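Local coordinates for possible glutathione S-transferase (Rhodopseudomonas palustris, PDB 3M8N), which probably acts as a glutathione transferase, joining the thiol of glutathione to electrophilic substrates, and belongs to the GST superfamily, at residues R64-A67 with A71-W74. Numbering follows the deposited sequence.
Sequences RYLA and AILW
Leu66 and Ile72 pack flank to flank, their chains running in opposite senses, and meet through the middle of those chains, Leu66 CG lying 4.0 Å from Ile72 CG1. With CG anti to its own backbone N (chi1 173°), Leu66 reaches the helix backbone: its CD2 rests 3.8 Å from Ile72 CA and 3.9 Å from Ala71 O. The other methyl, Leu66 CD1, comes to 4.3 Å from Ala71 CB. Further van der Waals contacts go to the backbone of Leu66 and Ala67: Ile72 CD1 lies against the Leu66 carbonyl, 3.5 Å from Leu66 O and 4.0 Å from Ala67 C, while Ala71 CB sits 3.7 Å from Ala67 O. Were Ile72 cut back to alanine, the loss of CG1 and CD1 would probably leave a gap beside Leu66 CG and over its carbonyl. The contact packs strand 65-67, outermost in this chain's sheet in the thioredoxin-like N-terminal domain, against helix 69-77, which follows almost directly. Leu66 pairs through its backbone with Leu58 of strand 57-59, and Ile72 also meets Val18 of helix 13-24. Leu73 packs on helix 160-169, whereas Ala67 N is hydrogen-bonded to Gln95 of the second subunit, placing this strand-helix unit at the dimer interface.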
ATOM      1  N   ARG A  64       2.452 -21.886  -2.882  1.00 36.56           N
ATOM      2  CA  ARG A  64       1.779 -20.656  -3.162  1.00 35.06           C
ATOM      3  C   ARG A  64       2.080 -19.612  -2.078  1.00 32.62           C
ATOM      4  O   ARG A  64       1.763 -19.787  -0.929  1.00 32.11           O
ATOM      5  CB  ARG A  64       0.288 -20.877  -3.323  1.00 35.67           C
ATOM      6  CG  ARG A  64      -0.357 -19.691  -4.052  1.00 41.65           C
ATOM      7  CD  ARG A  64      -1.850 -19.808  -4.262  1.00 45.49           C
ATOM      8  NE  ARG A  64      -2.355 -18.567  -4.835  1.00 49.35           N
ATOM      9  CZ  ARG A  64      -3.650 -18.292  -5.021  1.00 52.82           C
ATOM     10  NH1 ARG A  64      -4.576 -19.199  -4.692  1.00 53.04           N
ATOM     11  NH2 ARG A  64      -4.027 -17.119  -5.564  1.00 51.14           N
ATOM     12  N   TYR A  65       2.702 -18.521  -2.485  1.00 30.73           N
ATOM     13  CA  TYR A  65       3.228 -17.485  -1.591  1.00 29.19           C
ATOM     14  C   TYR A  65       2.589 -16.112  -1.737  1.00 27.64           C
ATOM     15  O   TYR A  65       2.464 -15.582  -2.816  1.00 30.44           O
ATOM     16  CB  TYR A  65       4.701 -17.371  -1.846  1.00 28.02           C
ATOM     17  CG  TYR A  65       5.367 -18.694  -1.723  1.00 29.98           C
ATOM     18  CD1 TYR A  65       5.802 -19.164  -0.476  1.00 30.50           C
ATOM     19  CD2 TYR A  65       5.532 -19.506  -2.819  1.00 31.18           C
ATOM     20  CE1 TYR A  65       6.397 -20.388  -0.353  1.00 33.09           C
ATOM     21  CE2 TYR A  65       6.146 -20.752  -2.705  1.00 35.04           C
ATOM     22  CZ  TYR A  65       6.559 -21.183  -1.470  1.00 36.61           C
ATOM     23  OH  TYR A  65       7.144 -22.410  -1.350  1.00 41.95           O
ATOM     24  N   LEU A  66       2.176 -15.525  -0.651  1.00 25.15           N
ATOM     25  CA  LEU A  66       1.697 -14.200  -0.715  1.00 23.12           C
ATOM     26  C   LEU A  66       2.760 -13.269  -0.168  1.00 22.54           C
ATOM     27  O   LEU A  66       3.375 -13.541   0.829  1.00 22.35           O
ATOM     28  CB  LEU A  66       0.369 -14.119   0.036  1.00 22.57           C
ATOM     29  CG  LEU A  66      -0.279 -12.783   0.259  1.00 20.27           C
ATOM     30  CD1 LEU A  66      -0.882 -12.300  -1.016  1.00 17.30           C
ATOM     31  CD2 LEU A  66      -1.268 -12.995   1.289  1.00 19.57           C
ATOM     32  N   ALA A  67       3.047 -12.206  -0.910  1.00 22.33           N
ATOM     33  CA  ALA A  67       4.047 -11.245  -0.542  1.00 21.29           C
ATOM     34  C   ALA A  67       3.388  -9.966  -0.158  1.00 20.36           C
ATOM     35  O   ALA A  67       2.199  -9.808  -0.321  1.00 20.99           O
ATOM     36  CB  ALA A  67       4.960 -11.001  -1.671  1.00 21.24           C
ATOM     37  N   ALA A  71      -0.677  -6.777   2.341  1.00 19.65           N
ATOM     38  CA  ALA A  71      -1.550  -7.797   1.744  1.00 18.92           C
ATOM     39  C   ALA A  71      -1.659  -9.066   2.605  1.00 17.66           C
ATOM     40  O   ALA A  71      -2.708  -9.659   2.690  1.00 18.82           O
ATOM     41  CB  ALA A  71      -1.071  -8.172   0.314  1.00 16.38           C
ATOM     42  N   ILE A  72      -0.563  -9.486   3.191  1.00 17.71           N
ATOM     43  CA  ILE A  72      -0.543 -10.564   4.161  1.00 18.00           C
ATOM     44  C   ILE A  72      -1.477 -10.216   5.309  1.00 19.53           C
ATOM     45  O   ILE A  72      -2.299 -11.016   5.668  1.00 21.68           O
ATOM     46  CB  ILE A  72       0.918 -10.935   4.609  1.00 17.95           C
ATOM     47  CG1 ILE A  72       1.738 -11.450   3.437  1.00 16.57           C
ATOM     48  CG2 ILE A  72       0.947 -11.905   5.777  1.00 16.72           C
ATOM     49  CD1 ILE A  72       3.350 -11.366   3.590  1.00 14.29           C
ATOM     50  N   LEU A  73      -1.420  -9.003   5.830  1.00 20.20           N
ATOM     51  CA  LEU A  73      -2.227  -8.612   6.954  1.00 20.70           C
ATOM     52  C   LEU A  73      -3.666  -8.739   6.602  1.00 20.36           C
ATOM     53  O   LEU A  73      -4.386  -9.299   7.370  1.00 20.27           O
ATOM     54  CB  LEU A  73      -1.928  -7.167   7.463  1.00 20.21           C
ATOM     55  CG  LEU A  73      -0.585  -6.855   8.188  1.00 22.37           C
ATOM     56  CD1 LEU A  73      -0.502  -5.413   8.676  1.00 20.80           C
ATOM     57  CD2 LEU A  73      -0.380  -7.746   9.299  1.00 20.01           C
ATOM     58  N   TRP A  74      -4.070  -8.205   5.453  1.00 19.47           N
ATOM     59  CA  TRP A  74      -5.442  -8.302   5.013  1.00 19.43           C
ATOM     60  C   TRP A  74      -5.944  -9.758   4.922  1.00 19.47           C
ATOM     61  O   TRP A  74      -7.043 -10.060   5.376  1.00 20.27           O
ATOM     62  CB  TRP A  74      -5.621  -7.580   3.684  1.00 18.05           C
ATOM     63  CG  TRP A  74      -7.045  -7.612   3.224  1.00 19.41           C
ATOM     64  CD1 TRP A  74      -8.003  -6.661   3.449  1.00 19.98           C
ATOM     65  CD2 TRP A  74      -7.685  -8.650   2.470  1.00 20.22           C
ATOM     66  NE1 TRP A  74      -9.175  -7.029   2.885  1.00 18.11           N
ATOM     67  CE2 TRP A  74      -9.020  -8.245   2.266  1.00 20.79           C
ATOM     68  CE3 TRP A  74      -7.240  -9.871   1.891  1.00 20.63           C
ATOM     69  CZ2 TRP A  74      -9.977  -9.067   1.527  1.00 21.60           C
ATOM     70  CZ3 TRP A  74      -8.169 -10.687   1.163  1.00 20.40           C
ATOM     71  CH2 TRP A  74      -9.535 -10.272   1.005  1.00 19.33           C
TER